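Local coordinates for protein packaging enzyme P4 (Pseudomonas phage phi13, PDB 4BLP) that probably hydrolyses NTPs as a hexameric RecA-like packaging motor of a dsRNA bacteriophage, driving RNA into the viral capsid, at residues 65-70 / 117-122; 125-130 / 239-244. All coordinates share one frame; numbering follows the deposited sequence. Where two conformers were deposited one is given.

Contact 1: 65-70 / 117-122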
ATOM      1  N   GLU D  65      18.547  29.567  -3.362  1.00 11.04           N
ATOM      2  CA  GLU D  65      17.509  28.523  -3.264  1.00 10.01           C
ATOM      3  C   GLU D  65      17.497  27.777  -1.942  1.00 14.28           C
ATOM      4  O   GLU D  65      18.546  27.371  -1.455  1.00 16.25           O
ATOM      5  CB  GLU D  65      17.695  27.478  -4.375  1.00 11.26           C
ATOM      6  CG  GLU D  65      17.422  28.019  -5.777  1.00 11.38           C
ATOM      7  CD  GLU D  65      17.730  27.073  -6.926  1.00 19.80           C
ATOM      8  OE1 GLU D  65      18.722  26.306  -6.844  1.00 14.11           O
ATOM      9  OE2 GLU D  65      17.007  27.142  -7.949  1.00 17.05           O
ATOM     10  N   ILE D  66      16.312  27.580  -1.358  1.00  9.97           N
ATOM     11  CA  ILE D  66      16.172  26.763  -0.151  1.00  9.76           C
ATOM     12  C   ILE D  66      15.275  25.584  -0.524  1.00 10.99           C
ATOM     13  O   ILE D  66      14.103  25.793  -0.830  1.00 11.54           O
ATOM     14  CB  ILE D  66      15.609  27.506   1.074  1.00 13.07           C
ATOM     15  CG1 ILE D  66      16.459  28.752   1.429  1.00 15.74           C
ATOM     16  CG2 ILE D  66      15.517  26.530   2.298  1.00 11.79           C
ATOM     17  CD1 ILE D  66      15.710  29.709   2.392  1.00 18.21           C
ATOM     18  N   LEU D  67      15.805  24.373  -0.439  1.00  8.62           N
ATOM     19  CA  LEU D  67      15.022  23.164  -0.691  1.00  7.62           C
ATOM     20  C   LEU D  67      14.371  22.709   0.616  1.00 10.83           C
ATOM     21  O   LEU D  67      15.037  22.659   1.658  1.00  9.51           O
ATOM     22  CB  LEU D  67      15.962  22.048  -1.204  1.00  8.27           C
ATOM     23  CG  LEU D  67      15.327  20.668  -1.453  1.00 10.86           C
ATOM     24  CD1 LEU D  67      14.366  20.722  -2.690  1.00 10.77           C
ATOM     25  CD2 LEU D  67      16.439  19.613  -1.684  1.00 11.65           C
ATOM     26  N   PHE D  68      13.081  22.377   0.574  1.00  8.00           N
ATOM     27  CA  PHE D  68      12.372  21.839   1.734  1.00  6.73           C
ATOM     28  C   PHE D  68      11.285  20.900   1.225  1.00  8.81           C
ATOM     29  O   PHE D  68      11.209  20.626   0.018  1.00  7.15           O
ATOM     30  CB  PHE D  68      11.810  22.969   2.624  1.00  9.64           C
ATOM     31  CG  PHE D  68      10.763  23.882   2.000  1.00  9.72           C
ATOM     32  CD1 PHE D  68      11.128  24.869   1.080  1.00 10.79           C
ATOM     33  CD2 PHE D  68       9.431  23.811   2.399  1.00  9.64           C
ATOM     34  CE1 PHE D  68      10.166  25.759   0.554  1.00 12.32           C
ATOM     35  CE2 PHE D  68       8.483  24.704   1.889  1.00 11.66           C
ATOM     36  CZ  PHE D  68       8.847  25.646   0.942  1.00 10.78           C
ATOM     37  N   ALA D  69      10.459  20.376   2.137  1.00  7.26           N
ATOM     38  CA  ALA D  69       9.428  19.456   1.693  1.00  8.12           C
ATOM     39  C   ALA D  69       8.204  19.569   2.543  1.00 11.37           C
ATOM     40  O   ALA D  69       8.313  19.854   3.740  1.00 10.56           O
ATOM     41  CB  ALA D  69       9.970  18.006   1.766  1.00  9.65           C
ATOM     42  N   VAL D  70       7.042  19.279   1.947  1.00  9.51           N
ATOM     43  CA  VAL D  70       5.795  19.125   2.729  1.00 10.70           C
ATOM     44  C   VAL D  70       5.275  17.732   2.324  1.00 13.32           C
ATOM     45  O   VAL D  70       4.979  17.500   1.142  1.00 12.02           O
ATOM     46  CB  VAL D  70       4.781  20.282   2.551  1.00 17.19           C
ATOM     47  CG1 VAL D  70       5.308  21.603   3.142  1.00 17.00           C
ATOM     48  CG2 VAL D  70       4.327  20.458   1.135  1.00 17.62           C
ATOM     49  N   ASN D 117      13.550  12.390  -8.294  1.00 10.37           N
ATOM     50  CA  ASN D 117      14.046  11.957  -6.962  0.58  9.62           C
ATOM     51  C   ASN D 117      14.917  13.030  -6.320  1.00 10.67           C
ATOM     52  O   ASN D 117      15.992  12.743  -5.763  1.00 10.26           O
ATOM     53  CB  ASN D 117      14.881  10.683  -7.133  0.58 12.04           C
ATOM     54  CG  ASN D 117      14.066   9.493  -7.530  0.58 23.59           C
ATOM     55  OD1 ASN D 117      12.850   9.471  -7.335  0.58 13.82           O
ATOM     56  ND2 ASN D 117      14.736   8.468  -8.042  0.58 19.50           N
ATOM     57  N   VAL D 118      14.457  14.285  -6.374  1.00  8.33           N
ATOM     58  CA  VAL D 118      15.237  15.429  -5.891  1.00  7.73           C
ATOM     59  C   VAL D 118      15.556  15.373  -4.375  1.00  9.91           C
ATOM     60  O   VAL D 118      16.560  15.942  -3.962  1.00 11.12           O
ATOM     61  CB  VAL D 118      14.524  16.751  -6.276  1.00 10.27           C
ATOM     62  CG1 VAL D 118      13.246  16.958  -5.454  1.00  9.93           C
ATOM     63  CG2 VAL D 118      15.473  17.944  -6.147  1.00  9.40           C
ATOM     64  N   LEU D 119      14.735  14.702  -3.571  1.00  7.71           N
ATOM     65  CA  LEU D 119      15.029  14.666  -2.127  1.00  7.83           C
ATOM     66  C   LEU D 119      15.984  13.525  -1.697  1.00 10.70           C
ATOM     67  O   LEU D 119      16.234  13.351  -0.489  1.00 10.68           O
ATOM     68  CB  LEU D 119      13.693  14.486  -1.348  1.00  6.92           C
ATOM     69  CG  LEU D 119      12.714  15.674  -1.486  1.00  8.73           C
ATOM     70  CD1 LEU D 119      11.371  15.339  -0.805  1.00 11.57           C
ATOM     71  CD2 LEU D 119      13.306  16.948  -0.862  1.00 10.86           C
ATOM     72  N   ARG D 120      16.537  12.779  -2.664  1.00  9.40           N
ATOM     73  CA  ARG D 120      17.323  11.563  -2.377  1.00 10.75           C
ATOM     74  C   ARG D 120      18.578  11.788  -1.496  1.00 11.31           C
ATOM     75  O   ARG D 120      19.036  10.843  -0.830  1.00 11.81           O
ATOM     76  CB  ARG D 120      17.744  10.888  -3.696  1.00 10.85           C
ATOM     77  CG  ARG D 120      18.726  11.743  -4.534  1.00 11.80           C
ATOM     78  CD  ARG D 120      19.006  10.983  -5.825  1.00 12.06           C
ATOM     79  NE  ARG D 120      19.915  11.681  -6.725  1.00  8.60           N
ATOM     80  CZ  ARG D 120      19.501  12.549  -7.648  1.00 14.07           C
ATOM     81  NH1 ARG D 120      18.208  12.858  -7.749  1.00 12.03           N
ATOM     82  NH2 ARG D 120      20.369  13.097  -8.489  1.00 11.70           N
ATOM     83  N   ALA D 121      19.145  13.001  -1.502  1.00  9.48           N
ATOM     84  CA  ALA D 121      20.377  13.245  -0.733  1.00 11.07           C
ATOM     85  C   ALA D 121      20.066  13.884   0.629  1.00 12.48           C
ATOM     86  O   ALA D 121      20.984  14.120   1.400  1.00 10.97           O
ATOM     87  CB  ALA D 121      21.303  14.166  -1.516  1.00 12.44           C
ATOM     88  N   THR D 122      18.787  14.178   0.888  1.00 11.09           N
ATOM     89  CA  THR D 122      18.326  14.865   2.110  1.00  9.45           C
ATOM     90  C   THR D 122      17.153  14.130   2.716  1.00 11.16           C
ATOM     91  O   THR D 122      16.020  14.640   2.699  1.00 10.37           O
ATOM     92  CB  THR D 122      17.896  16.322   1.749  1.00 10.31           C
ATOM     93  OG1 THR D 122      16.913  16.274   0.706  1.00 12.56           O
ATOM     94  CG2 THR D 122      19.089  17.211   1.342  1.00  9.79           C
TER
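Two overlapping type I beta turns, Asn-117 to Arg-120 and Leu-119 to Thr-122, lean on strand 65-70, an outermost strand of the small three-stranded antiparallel sheet in this P-loop NTPase chain. Leu-67 and Ala-69, two apart on the strand, both point at the turns, while the CB of Phe-68 points away from them and its ring packs on Leu-242 and Ile-245 of helix 233-248. Leu-67 holds CG anti to its backbone N (chi1 177°), which carries CD2 out to the turns; its side chain lies at a slant across Leu-119, with CD2 4.2 Å from Leu-119 CD2. The isobutyl group of Leu-119, CG anti to its carbonyl carbon, forks over the strand: CD2 takes Leu-67, and CD1 rests 4.0 Å from Ala-69 CB. Thr-122 closes the second turn, with OG1 set between the backbone N and the carbonyl carbon (chi1 55°), 4.1 Å from Leu-67 CD2. The join is largely aliphatic. Asn-117 O accepts from both Arg-120 N and Arg-120 NH1, and Arg-120 NE reaches Val-39 O of the second subunit. Arg-120 NH1 lies 3.0 Å from Asn-117 O, above the carbonyl plane and 70° out of it.

Contact 2: 125-130 / 239-244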
ATOM      1  N   LEU D 125      14.090  15.621   5.590  1.00  7.11           N
ATOM      2  CA  LEU D 125      14.403  17.033   5.425  1.00  7.21           C
ATOM      3  C   LEU D 125      13.397  17.939   6.106  1.00  9.70           C
ATOM      4  O   LEU D 125      12.206  17.953   5.773  1.00  9.24           O
ATOM      5  CB  LEU D 125      14.453  17.369   3.933  1.00  5.94           C
ATOM      6  CG  LEU D 125      14.797  18.842   3.559  1.00  8.80           C
ATOM      7  CD1 LEU D 125      16.200  19.254   4.033  1.00  9.36           C
ATOM      8  CD2 LEU D 125      14.693  19.017   2.031  1.00  9.28           C
ATOM      9  N   SER D 126      13.913  18.720   7.064  1.00  9.72           N
ATOM     10  CA  SER D 126      13.135  19.772   7.707  1.00  8.87           C
ATOM     11  C   SER D 126      13.752  21.094   7.241  1.00 11.84           C
ATOM     12  O   SER D 126      14.506  21.129   6.234  1.00 11.38           O
ATOM     13  CB  SER D 126      13.142  19.574   9.235  1.00 10.29           C
ATOM     14  OG  SER D 126      12.333  20.560   9.863  1.00 14.04           O
ATOM     15  N   VAL D 127      13.517  22.193   7.989  1.00  9.14           N
ATOM     16  CA  VAL D 127      14.096  23.498   7.654  1.00  7.04           C
ATOM     17  C   VAL D 127      14.815  23.991   8.902  1.00  9.91           C
ATOM     18  O   VAL D 127      14.287  23.815  10.013  1.00 10.54           O
ATOM     19  CB  VAL D 127      12.997  24.498   7.195  1.00  9.84           C
ATOM     20  CG1 VAL D 127      13.573  25.895   6.981  1.00 10.32           C
ATOM     21  CG2 VAL D 127      12.286  23.996   5.911  1.00 10.51           C
ATOM     22  N   ARG D 128      16.031  24.515   8.741  1.00  9.22           N
ATOM     23  CA  ARG D 128      16.844  24.978   9.896  1.00 10.07           C
ATOM     24  C   ARG D 128      16.047  25.940  10.772  1.00 15.19           C
ATOM     25  O   ARG D 128      15.535  26.932  10.252  1.00 15.24           O
ATOM     26  CB  ARG D 128      18.106  25.702   9.397  1.00 10.39           C
ATOM     27  CG  ARG D 128      19.146  24.770   8.849  1.00 18.41           C
ATOM     28  CD  ARG D 128      20.339  25.489   8.225  1.00 27.70           C
ATOM     29  NE  ARG D 128      21.168  24.506   7.515  1.00 41.09           N
ATOM     30  CZ  ARG D 128      20.973  24.117   6.252  1.00 58.27           C
ATOM     31  NH1 ARG D 128      20.018  24.677   5.514  1.00 51.16           N
ATOM     32  NH2 ARG D 128      21.726  23.167   5.722  1.00 33.28           N
ATOM     33  N   PRO D 129      15.876  25.633  12.072  1.00 12.78           N
ATOM     34  CA  PRO D 129      15.150  26.575  12.950  1.00 12.74           C
ATOM     35  C   PRO D 129      15.976  27.851  13.144  1.00 16.32           C
ATOM     36  O   PRO D 129      17.182  27.777  13.423  1.00 14.61           O
ATOM     37  CB  PRO D 129      15.014  25.815  14.284  1.00 14.61           C
ATOM     38  CG  PRO D 129      15.457  24.417  14.022  1.00 18.78           C
ATOM     39  CD  PRO D 129      16.307  24.411  12.788  1.00 13.39           C
ATOM     40  N   VAL D 130      15.333  29.016  13.038  1.00 13.13           N
ATOM     41  CA  VAL D 130      16.024  30.315  13.273  1.00 13.54           C
ATOM     42  C   VAL D 130      15.049  31.257  14.004  1.00 16.16           C
ATOM     43  O   VAL D 130      13.838  31.106  13.876  1.00 14.60           O
ATOM     44  CB  VAL D 130      16.564  30.994  11.966  1.00 21.64           C
ATOM     45  CG1 VAL D 130      17.557  30.099  11.206  1.00 23.79           C
ATOM     46  CG2 VAL D 130      15.434  31.421  11.040  1.00 21.41           C
ATOM     47  N   LEU D 239       3.952  21.535   8.913  1.00  7.63           N
ATOM     48  CA  LEU D 239       3.729  22.852   9.562  1.00  6.80           C
ATOM     49  C   LEU D 239       5.052  23.414  10.107  1.00 10.08           C
ATOM     50  O   LEU D 239       5.299  24.612   9.987  1.00  8.56           O
ATOM     51  CB  LEU D 239       2.726  22.682  10.711  1.00  7.58           C
ATOM     52  CG  LEU D 239       1.268  22.426  10.254  1.00 10.99           C
ATOM     53  CD1 LEU D 239       0.386  22.132  11.468  1.00 12.46           C
ATOM     54  CD2 LEU D 239       0.684  23.647   9.449  1.00  9.95           C
ATOM     55  N   THR D 240       5.925  22.564  10.646  1.00  8.06           N
ATOM     56  CA  THR D 240       7.247  23.069  11.134  1.00  7.75           C
ATOM     57  C   THR D 240       8.086  23.521   9.957  1.00 10.25           C
ATOM     58  O   THR D 240       8.795  24.514  10.065  1.00  9.04           O
ATOM     59  CB  THR D 240       7.967  21.992  11.971  1.00 10.17           C
ATOM     60  OG1 THR D 240       7.127  21.737  13.110  1.00  8.65           O
ATOM     61  CG2 THR D 240       9.363  22.448  12.440  1.00 13.32           C
ATOM     62  N   SER D 241       8.040  22.787   8.847  1.00  6.72           N
ATOM     63  CA  SER D 241       8.802  23.209   7.639  1.00  6.77           C
ATOM     64  C   SER D 241       8.337  24.576   7.148  1.00 10.20           C
ATOM     65  O   SER D 241       9.178  25.465   6.912  1.00 10.52           O
ATOM     66  CB  SER D 241       8.666  22.166   6.524  1.00  9.35           C
ATOM     67  OG  SER D 241       9.298  20.965   6.936  1.00  9.41           O
ATOM     68  N   LEU D 242       7.004  24.764   7.028  1.00  7.66           N
ATOM     69  CA  LEU D 242       6.481  26.056   6.581  1.00  8.15           C
ATOM     70  C   LEU D 242       6.790  27.128   7.600  1.00 10.57           C
ATOM     71  O   LEU D 242       7.233  28.229   7.238  1.00  8.30           O
ATOM     72  CB  LEU D 242       4.956  25.937   6.371  1.00  7.06           C
ATOM     73  CG  LEU D 242       4.575  25.010   5.220  1.00  9.61           C
ATOM     74  CD1 LEU D 242       3.041  24.810   5.181  1.00 11.36           C
ATOM     75  CD2 LEU D 242       5.061  25.623   3.841  1.00 11.42           C
ATOM     76  N   ASN D 243       6.636  26.793   8.884  1.00  7.88           N
ATOM     77  CA  ASN D 243       6.998  27.752   9.934  1.00  7.46           C
ATOM     78  C   ASN D 243       8.451  28.270   9.798  1.00  9.55           C
ATOM     79  O   ASN D 243       8.717  29.474   9.880  1.00  9.01           O
ATOM     80  CB  ASN D 243       6.872  27.063  11.314  1.00  7.85           C
ATOM     81  CG  ASN D 243       7.126  28.055  12.416  1.00 11.59           C
ATOM     82  OD1 ASN D 243       6.215  28.800  12.803  1.00 10.26           O
ATOM     83  ND2 ASN D 243       8.367  28.075  12.954  1.00 10.70           N
ATOM     84  N   ASN D 244       9.390  27.341   9.592  1.00  7.79           N
ATOM     85  CA  ASN D 244      10.796  27.686   9.602  1.00  8.53           C
ATOM     86  C   ASN D 244      11.199  28.386   8.302  1.00 10.79           C
ATOM     87  O   ASN D 244      12.155  29.158   8.320  1.00 10.59           O
ATOM     88  CB  ASN D 244      11.641  26.458   9.909  1.00  7.19           C
ATOM     89  CG  ASN D 244      11.530  26.044  11.379  1.00 11.48           C
ATOM     90  OD1 ASN D 244      10.843  26.708  12.183  1.00 11.21           O
ATOM     91  ND2 ASN D 244      12.197  24.953  11.772  1.00  9.32           N
TER
HETATM   92  O   HOH W   1      11.221  20.465   4.919  1.00  8.43           O
HETATM   93  O   HOH W   2      13.796  28.692  10.565  1.00 25.54           O
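Residues 125-130, an extended loop segment, run across helix 233-248, which precedes strand 252-257 of the RecA-like core sheet. Asn-244 carries the contact: with CG anti to the carbonyl carbon (chi1 -73°), its amide turns ND2 to Val-127 O at 3.0 Å in a fairly straight bond (N-H...O 161°). Val-127 O lies close to the amide plane, although the donor stands above the carbonyl plane. The side chains of Val-127 and Asn-244 lie alongside each other, running in opposite senses, bringing CG1 of Val-127 to 3.6 Å from Asn-244 CB. The other methyl, CG2, sits 3.6 Å from Ser-241 O, and Pro-129 CA packs 3.6 Å from Asn-244 ND2.

Two waters link the loop segment to the helix, at Leu-125 and at Arg-128. One donates to Leu-125 O and hydrogen-bonds Ser-241 OG, which also bonds Ala-237 O a turn back; the other donates to Arg-128 O and to Asn-244 O.

The amide has a second shell. Asn-243 ND2 donates to Asn-244 OD1 in the carbonyl plane, helping fix which way the amide faces, while Asn-243 OD1 accepts from Leu-148 N and Ala-278 N. Asn-244 also bonds the second subunit, so this buried group works at a subunit interface: ND2 donates to Glu-176 O of that subunit, and OD1 accepts from its Gly-178 N.

In the fold
Contact 1 is the more peripheral, about 17 Å from the chain centre to its own centre; contact 2 lies at about 10 Å and is more deeply buried. The chemistry changes accordingly: aliphatic methyls join turns to strand in the first, whereas a buried amide, a backbone carbonyl and bridging waters join loop to helix in the second. Strand 65-70 connects them, since Phe-68 CB, on its other side, meets Val-127 CG2 at 3.5 Å, and Leu-125 CD2 comes within 3.7 Å of Phe-68 CA. Segments 117-122 and 125-130 belong to one connection, so a single loop packs against both strand and helix. Both contacts also touch the second subunit of the hexamer.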